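Local coordinates for protein COG0778: Nitroreductase (Streptococcus pneumoniae, PDB 2B67) that binds flavin mononucleotide and probably acts as an NAD(P)H-dependent oxidoreductase of the nitroreductase family, at residues L7-K12 and A145-G150; Q46-V51 and G136-N141. All coordinates share one frame; numbering follows the deposited sequence.

How the contacts relate
Helix 124-148 supplies one side of both contacts, but at different depths of the fold. Contact 2 lies near the centre of the chain, where a valine from the middle of that helix meets two aromatic side chains of strand 48-53; all three touching residues are buried. Contact 1, about 18 Å away between centres, joins the C-terminal end of the same helix to helix 5-12 and is only partly buried: a small apolar patch gives way to charged groups and a water. The second subunit touches both contacts, and Asn-10 of contact 1 in one chain is hydrogen-bonded to Asn-141 of contact 2 in the other.

Contact 1. Residues L7-K12 and A145-G150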
ATOM      1  N   LEU A   7      16.941  -0.102  -3.439  1.00 29.37           N
ATOM      2  CA  LEU A   7      16.821  -0.701  -4.755  1.00 28.97           C
ATOM      3  C   LEU A   7      17.184  -2.194  -4.699  1.00 28.90           C
ATOM      4  O   LEU A   7      16.511  -3.031  -5.320  1.00 28.47           O
ATOM      5  CB  LEU A   7      17.724   0.032  -5.761  1.00 28.66           C
ATOM      6  CG  LEU A   7      17.866  -0.542  -7.174  1.00 28.41           C
ATOM      7  CD1 LEU A   7      16.512  -0.800  -7.878  1.00 28.61           C
ATOM      8  CD2 LEU A   7      18.738   0.399  -8.022  1.00 30.65           C
ATOM      9  N   GLU A   8      18.251  -2.513  -3.962  1.00 28.62           N
ATOM     10  CA  GLU A   8      18.723  -3.888  -3.798  1.00 29.15           C
ATOM     11  C   GLU A   8      17.670  -4.769  -3.088  1.00 27.39           C
ATOM     12  O   GLU A   8      17.439  -5.907  -3.507  1.00 26.25           O
ATOM     13  CB  GLU A   8      20.057  -3.904  -3.042  1.00 29.29           C
ATOM     14  CG  GLU A   8      20.836  -5.217  -3.174  1.00 33.48           C
ATOM     15  CD  GLU A   8      21.864  -5.463  -2.052  1.00 33.90           C
ATOM     16  OE1 GLU A   8      22.332  -6.639  -1.939  1.00 38.51           O
ATOM     17  OE2 GLU A   8      22.194  -4.502  -1.290  1.00 39.15           O
ATOM     18  N   LEU A   9      17.023  -4.230  -2.037  1.00 25.24           N
ATOM     19  CA  LEU A   9      15.909  -4.926  -1.375  1.00 23.40           C
ATOM     20  C   LEU A   9      14.800  -5.249  -2.373  1.00 22.77           C
ATOM     21  O   LEU A   9      14.306  -6.368  -2.436  1.00 21.56           O
ATOM     22  CB  LEU A   9      15.322  -4.056  -0.258  1.00 23.69           C
ATOM     23  CG  LEU A   9      15.014  -4.656   1.119  1.00 23.00           C
ATOM     24  CD1 LEU A   9      13.946  -3.869   1.871  1.00 18.95           C
ATOM     25  CD2 LEU A   9      14.663  -6.126   1.058  1.00 19.14           C
ATOM     26  N   ASN A  10      14.404  -4.245  -3.143  1.00 22.32           N
ATOM     27  CA  ASN A  10      13.311  -4.376  -4.102  1.00 22.69           C
ATOM     28  C   ASN A  10      13.586  -5.388  -5.189  1.00 23.56           C
ATOM     29  O   ASN A  10      12.705  -6.122  -5.593  1.00 23.53           O
ATOM     30  CB  ASN A  10      12.973  -3.023  -4.719  1.00 21.53           C
ATOM     31  CG  ASN A  10      11.802  -2.352  -4.018  1.00 22.14           C
ATOM     32  OD1 ASN A  10      10.627  -2.596  -4.331  1.00 20.78           O
ATOM     33  ND2 ASN A  10      12.117  -1.534  -3.049  1.00 20.73           N
ATOM     34  N   LYS A  11      14.835  -5.443  -5.638  1.00 25.52           N
ATOM     35  CA  LYS A  11      15.209  -6.374  -6.699  1.00 27.25           C
ATOM     36  C   LYS A  11      15.196  -7.814  -6.202  1.00 27.03           C
ATOM     37  O   LYS A  11      15.073  -8.741  -6.992  1.00 27.72           O
ATOM     38  CB  LYS A  11      16.555  -6.000  -7.321  1.00 27.98           C
ATOM     39  CG  LYS A  11      16.468  -4.948  -8.429  1.00 30.35           C
ATOM     40  CD  LYS A  11      17.675  -5.089  -9.373  1.00 35.87           C
ATOM     41  CE  LYS A  11      18.349  -3.758  -9.699  1.00 37.61           C
ATOM     42  NZ  LYS A  11      19.831  -3.881  -9.498  1.00 40.29           N
ATOM     43  N   LYS A  12      15.280  -8.011  -4.893  1.00 26.71           N
ATOM     44  CA  LYS A  12      15.113  -9.369  -4.413  1.00 26.77           C
ATOM     45  C   LYS A  12      13.728  -9.790  -3.926  1.00 25.80           C
ATOM     46  O   LYS A  12      13.561 -10.945  -3.570  1.00 24.88           O
ATOM     47  CB  LYS A  12      16.215  -9.780  -3.444  1.00 27.65           C
ATOM     48  CG  LYS A  12      16.402  -8.911  -2.286  1.00 30.54           C
ATOM     49  CD  LYS A  12      17.893  -8.992  -1.892  1.00 34.62           C
ATOM     50  CE  LYS A  12      18.040  -8.972  -0.392  1.00 35.86           C
ATOM     51  NZ  LYS A  12      19.328  -8.340  -0.064  1.00 40.76           N
ATOM     52  N   ALA A 145       9.828  -6.197   4.608  1.00 12.65           N
ATOM     53  CA  ALA A 145      10.425  -6.637   5.863  1.00 13.47           C
ATOM     54  C   ALA A 145      10.767  -8.142   5.841  1.00 12.87           C
ATOM     55  O   ALA A 145      11.817  -8.545   6.315  1.00 14.38           O
ATOM     56  CB  ALA A 145       9.541  -6.249   7.094  1.00 11.69           C
ATOM     57  N   LEU A 146       9.888  -8.963   5.277  1.00 13.44           N
ATOM     58  CA  LEU A 146      10.132 -10.408   5.108  1.00 13.41           C
ATOM     59  C   LEU A 146      11.335 -10.661   4.205  1.00 14.61           C
ATOM     60  O   LEU A 146      12.242 -11.482   4.530  1.00 14.14           O
ATOM     61  CB  LEU A 146       8.880 -11.087   4.514  1.00 12.94           C
ATOM     62  CG  LEU A 146       7.704 -11.232   5.509  1.00 14.07           C
ATOM     63  CD1 LEU A 146       6.391 -11.705   4.848  1.00 13.22           C
ATOM     64  CD2 LEU A 146       8.076 -12.125   6.697  1.00 11.97           C
ATOM     65  N   THR A 147      11.335  -9.944   3.076  1.00 15.16           N
ATOM     66  CA  THR A 147      12.400 -10.004   2.086  1.00 15.66           C
ATOM     67  C   THR A 147      13.720  -9.658   2.737  1.00 17.03           C
ATOM     68  O   THR A 147      14.698 -10.366   2.541  1.00 16.33           O
ATOM     69  CB  THR A 147      12.151  -9.041   0.904  1.00 15.62           C
ATOM     70  OG1 THR A 147      10.926  -9.389   0.238  1.00 15.12           O
ATOM     71  CG2 THR A 147      13.324  -9.096  -0.105  1.00 15.69           C
ATOM     72  N   ASP A 148      13.750  -8.556   3.487  1.00 17.61           N
ATOM     73  CA  ASP A 148      14.946  -8.187   4.251  1.00 19.52           C
ATOM     74  C   ASP A 148      15.498  -9.279   5.179  1.00 20.16           C
ATOM     75  O   ASP A 148      16.679  -9.292   5.485  1.00 20.24           O
ATOM     76  CB  ASP A 148      14.695  -6.936   5.097  1.00 19.59           C
ATOM     77  CG  ASP A 148      15.995  -6.294   5.576  1.00 22.13           C
ATOM     78  OD1 ASP A 148      16.187  -6.180   6.806  1.00 24.96           O
ATOM     79  OD2 ASP A 148      16.824  -5.938   4.709  1.00 25.17           O
ATOM     80  N   GLN A 149      14.630 -10.162   5.660  1.00 20.48           N
ATOM     81  CA  GLN A 149      15.080 -11.255   6.474  1.00 21.10           C
ATOM     82  C   GLN A 149      15.356 -12.498   5.663  1.00 19.98           C
ATOM     83  O   GLN A 149      15.615 -13.532   6.239  1.00 20.53           O
ATOM     84  CB  GLN A 149      14.053 -11.615   7.519  1.00 21.14           C
ATOM     85  CG  GLN A 149      13.670 -10.520   8.463  1.00 25.48           C
ATOM     86  CD  GLN A 149      12.927 -11.097   9.660  1.00 31.34           C
ATOM     87  OE1 GLN A 149      13.275 -12.186  10.125  1.00 34.89           O
ATOM     88  NE2 GLN A 149      11.924 -10.374  10.176  1.00 30.62           N
ATOM     89  N   GLY A 150      15.291 -12.414   4.341  1.00 19.84           N
ATOM     90  CA  GLY A 150      15.576 -13.584   3.481  1.00 19.56           C
ATOM     91  C   GLY A 150      14.374 -14.505   3.297  1.00 19.03           C
ATOM     92  O   GLY A 150      14.528 -15.669   2.888  1.00 19.04           O
TER
HETATM   93  O   HOH W   1      18.574  -7.623   2.407  1.00 47.52           O
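Leu-9 reaches from helix 5-12 to the end of helix 124-148, where its CD2 lies 3.5 Å from CG2 of Thr-147, closer than usual for two methyl groups. The same methyl also rests over the helix backbone, with CD2 of Leu-9 3.6 Å from the amide N of Asp-148. The rotamer of Thr-147 presents its methyl to Leu-9: OG1 lies beside the backbone N (chi1 -61°), which leaves CG2 anti to that N, and OG1 is hydrogen-bonded to Val-143 O within its own helix. The Thr-147 methyl also meets the aliphatic part of Lys-12, CG of Lys-12 lying 3.8 Å from CG2 of Thr-147. Leu-144 of the same chain and Phe-6 of the second subunit also pack on Leu-9.

Beyond this apolar patch the contact becomes loose and polar. Lys-12 NZ and Asp-148 OD2 stand 5.9 Å apart and do not pair directly. A water accepts a bond of 2.7 Å from Lys-12 NZ and donates a weak one of 3.3 Å to Asp-148 OD2. Within helix 5-12, Lys-12 NZ also makes a long salt bridge of 3.9 Å to Glu-8 OE1. Just past Asp-148, Gly-150 at positive phi closes helix 124-148 in a Schellman motif.

In sequence, Lys-12 precedes Arg-13 and His-14 of the FMN pocket; the contact joins the chain there to the long helix's end. The close approach rests here on methyl packing, while the water-separated charges probably add only weak, solvent-screened attraction.

Contact 2. Residues Q46-V51 and G136-N141; sequences QPWKFV and GLVAMN. With ACY (acetic acid), chain F.
Lys-49 NZ donates a hydrogen bond of 2.9 Å to atom O of an acetic acid molecule, probably from the crystallisation liquor, which is also hydrogen-bonded to Lys-93 NZ. Lys-49 makes a cation-pi interaction with Phe-174 and a long, weak ion pair with Glu-202 of the second subunit. The contact with helix 124-148 is instead wholly apolar and centres on Val-138.

The valine meets two rings in different ways. Its CB sits over one face of the Trp-48 indole in a CH-pi contact, 3.9 Å from the centroid of the six-membered ring and 22° off its normal. CA of Gln-46 covers the opposite face, which sandwiches the indole. Phe-50 offers the edge of its ring, CZ lying 3.5 Å from Val-138 CG2, near the ring plane. Val-138 CG1 lies between the backbone N and the carbonyl carbon (chi1 76°), which brings it 3.7 Å from Trp-48 CE3.

The preceding residue, Leu-137, touches FMN. Strand 48-53 pairs antiparallel with strand 77-84, whose Leu-81 packs on both rings. Helix 124-148 packs against a strand that is outermost within the chain but is extended at Phe-50 and Val-51 by a parallel strand of the second subunit.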
ATOM      1  N   GLN A  46      -3.980   3.325  11.627  1.00 13.76           N
ATOM      2  CA  GLN A  46      -3.425   1.955  11.682  1.00 13.25           C
ATOM      3  C   GLN A  46      -4.522   0.875  11.798  1.00 13.37           C
ATOM      4  O   GLN A  46      -4.582   0.127  12.770  1.00 14.40           O
ATOM      5  CB  GLN A  46      -2.349   1.825  12.785  1.00 14.06           C
ATOM      6  CG  GLN A  46      -2.717   2.359  14.151  1.00 15.05           C
ATOM      7  CD  GLN A  46      -1.481   2.693  15.036  1.00 13.30           C
ATOM      8  OE1 GLN A  46      -0.705   1.816  15.396  1.00 13.87           O
ATOM      9  NE2 GLN A  46      -1.347   3.948  15.400  1.00 13.39           N
ATOM     10  N   PRO A  47      -5.410   0.808  10.796  1.00 12.83           N
ATOM     11  CA  PRO A  47      -6.653   0.074  10.954  1.00 13.27           C
ATOM     12  C   PRO A  47      -6.523  -1.389  10.566  1.00 14.00           C
ATOM     13  O   PRO A  47      -7.350  -1.888   9.808  1.00 16.67           O
ATOM     14  CB  PRO A  47      -7.596   0.813   9.992  1.00 13.69           C
ATOM     15  CG  PRO A  47      -6.682   1.212   8.826  1.00 13.85           C
ATOM     16  CD  PRO A  47      -5.333   1.509   9.486  1.00 13.90           C
ATOM     17  N   TRP A  48      -5.507  -2.069  11.085  1.00 14.29           N
ATOM     18  CA  TRP A  48      -5.077  -3.370  10.557  1.00 14.18           C
ATOM     19  C   TRP A  48      -4.959  -4.430  11.624  1.00 13.78           C
ATOM     20  O   TRP A  48      -4.720  -4.138  12.820  1.00 13.88           O
ATOM     21  CB  TRP A  48      -3.728  -3.263   9.802  1.00 14.70           C
ATOM     22  CG  TRP A  48      -2.662  -2.390  10.411  1.00 14.78           C
ATOM     23  CD1 TRP A  48      -2.004  -2.578  11.619  1.00 15.70           C
ATOM     24  CD2 TRP A  48      -2.071  -1.231   9.814  1.00 12.54           C
ATOM     25  NE1 TRP A  48      -1.066  -1.577  11.810  1.00 17.34           N
ATOM     26  CE2 TRP A  48      -1.092  -0.736  10.722  1.00 14.23           C
ATOM     27  CE3 TRP A  48      -2.281  -0.549   8.611  1.00 11.87           C
ATOM     28  CZ2 TRP A  48      -0.309   0.381  10.438  1.00 14.43           C
ATOM     29  CZ3 TRP A  48      -1.516   0.571   8.341  1.00 14.23           C
ATOM     30  CH2 TRP A  48      -0.548   1.030   9.246  1.00 13.90           C
ATOM     31  N   LYS A  49      -5.132  -5.665  11.184  1.00 13.23           N
ATOM     32  CA  LYS A  49      -5.044  -6.830  12.073  1.00 13.77           C
ATOM     33  C   LYS A  49      -4.405  -7.963  11.285  1.00 11.92           C
ATOM     34  O   LYS A  49      -4.848  -8.278  10.176  1.00 10.82           O
ATOM     35  CB  LYS A  49      -6.420  -7.269  12.600  1.00 13.46           C
ATOM     36  CG  LYS A  49      -6.295  -8.501  13.532  1.00 16.64           C
ATOM     37  CD  LYS A  49      -7.604  -9.292  13.736  1.00 14.90           C
ATOM     38  CE  LYS A  49      -8.507  -8.553  14.720  1.00 19.15           C
ATOM     39  NZ  LYS A  49      -7.945  -8.528  16.103  1.00 21.94           N
ATOM     40  N   PHE A  50      -3.330  -8.509  11.833  1.00 11.21           N
ATOM     41  CA  PHE A  50      -2.542  -9.575  11.185  1.00 11.45           C
ATOM     42  C   PHE A  50      -2.872 -10.931  11.804  1.00 11.94           C
ATOM     43  O   PHE A  50      -2.632 -11.185  13.012  1.00 12.38           O
ATOM     44  CB  PHE A  50      -1.042  -9.274  11.306  1.00 11.16           C
ATOM     45  CG  PHE A  50      -0.621  -8.014  10.602  1.00 12.70           C
ATOM     46  CD1 PHE A  50      -0.853  -6.757  11.183  1.00 12.46           C
ATOM     47  CD2 PHE A  50      -0.015  -8.085   9.336  1.00 12.85           C
ATOM     48  CE1 PHE A  50      -0.487  -5.579  10.505  1.00 16.32           C
ATOM     49  CE2 PHE A  50       0.386  -6.940   8.673  1.00 16.52           C
ATOM     50  CZ  PHE A  50       0.148  -5.685   9.240  1.00 16.39           C
ATOM     51  N   VAL A  51      -3.446 -11.805  10.997  1.00 11.74           N
ATOM     52  CA  VAL A  51      -3.773 -13.130  11.487  1.00 11.86           C
ATOM     53  C   VAL A  51      -2.731 -14.120  10.950  1.00 13.00           C
ATOM     54  O   VAL A  51      -2.734 -14.444   9.759  1.00 12.35           O
ATOM     55  CB  VAL A  51      -5.234 -13.533  11.142  1.00 11.63           C
ATOM     56  CG1 VAL A  51      -5.529 -14.905  11.715  1.00 10.53           C
ATOM     57  CG2 VAL A  51      -6.236 -12.498  11.729  1.00 11.42           C
ATOM     58  N   GLY A 136      -2.929  -1.693   1.610  1.00 10.70           N
ATOM     59  CA  GLY A 136      -1.858  -1.647   0.618  1.00 10.82           C
ATOM     60  C   GLY A 136      -0.564  -1.092   1.195  1.00 12.28           C
ATOM     61  O   GLY A 136       0.524  -1.688   1.019  1.00 12.90           O
ATOM     62  N   LEU A 137      -0.657   0.039   1.898  1.00 12.19           N
ATOM     63  CA  LEU A 137       0.529   0.605   2.550  1.00 12.31           C
ATOM     64  C   LEU A 137       1.265  -0.417   3.422  1.00 13.35           C
ATOM     65  O   LEU A 137       2.460  -0.634   3.234  1.00 13.05           O
ATOM     66  CB  LEU A 137       0.160   1.830   3.391  1.00 12.80           C
ATOM     67  CG  LEU A 137      -0.305   3.077   2.635  1.00 12.32           C
ATOM     68  CD1 LEU A 137      -0.889   4.058   3.653  1.00 11.97           C
ATOM     69  CD2 LEU A 137       0.882   3.693   1.875  1.00 13.30           C
ATOM     70  N   VAL A 138       0.553  -1.048   4.374  1.00 13.06           N
ATOM     71  CA  VAL A 138       1.213  -1.942   5.296  1.00 11.98           C
ATOM     72  C   VAL A 138       1.599  -3.269   4.600  1.00 13.00           C
ATOM     73  O   VAL A 138       2.599  -3.869   4.976  1.00 11.85           O
ATOM     74  CB  VAL A 138       0.408  -2.170   6.653  1.00 12.23           C
ATOM     75  CG1 VAL A 138      -0.782  -3.108   6.459  1.00 10.88           C
ATOM     76  CG2 VAL A 138       1.335  -2.687   7.789  1.00 11.23           C
ATOM     77  N   ALA A 139       0.794  -3.747   3.637  1.00 11.68           N
ATOM     78  CA  ALA A 139       1.121  -4.997   3.002  1.00 12.79           C
ATOM     79  C   ALA A 139       2.495  -4.907   2.327  1.00 12.67           C
ATOM     80  O   ALA A 139       3.299  -5.818   2.441  1.00 12.81           O
ATOM     81  CB  ALA A 139       0.070  -5.383   2.002  1.00 11.60           C
HETATM   82  N   MSE A 140       2.738  -3.807   1.615  1.00 13.33           N
HETATM   83  CA  MSE A 140       4.050  -3.500   1.001  1.00 13.80           C
HETATM   84  C   MSE A 140       5.230  -3.511   2.008  1.00 13.76           C
HETATM   85  O   MSE A 140       6.277  -4.127   1.758  1.00 12.28           O
HETATM   86  CB  MSE A 140       4.007  -2.135   0.316  1.00 13.41           C
HETATM   87  CG  MSE A 140       5.325  -1.734  -0.382  1.00 16.83           C
HETATM   88 SE   MSE A 140       5.424  -2.639  -2.120  0.80 23.00          SE
HETATM   89  CE  MSE A 140       6.567  -4.160  -1.732  1.00 17.05           C
ATOM     90  N   ASN A 141       5.026  -2.856   3.143  1.00 13.01           N
ATOM     91  CA  ASN A 141       6.075  -2.744   4.171  1.00 13.65           C
ATOM     92  C   ASN A 141       6.380  -4.154   4.723  1.00 13.00           C
ATOM     93  O   ASN A 141       7.544  -4.516   4.919  1.00 11.83           O
ATOM     94  CB  ASN A 141       5.640  -1.768   5.284  1.00 12.83           C
ATOM     95  CG  ASN A 141       6.810  -0.940   5.842  1.00 16.80           C
ATOM     96  OD1 ASN A 141       7.829  -0.748   5.178  1.00 20.98           O
ATOM     97  ND2 ASN A 141       6.654  -0.436   7.054  1.00 17.90           N
TER
HETATM   98  C   ACY F 805      -9.477  -6.021  18.374  1.00 30.90           C
HETATM   99  O   ACY F 805      -9.615  -7.210  18.020  1.00 30.56           O
HETATM  100  OXT ACY F 805      -8.520  -5.300  18.016  1.00 31.00           O
HETATM  101  CH3 ACY F 805     -10.527  -5.435  19.273  1.00 30.92           C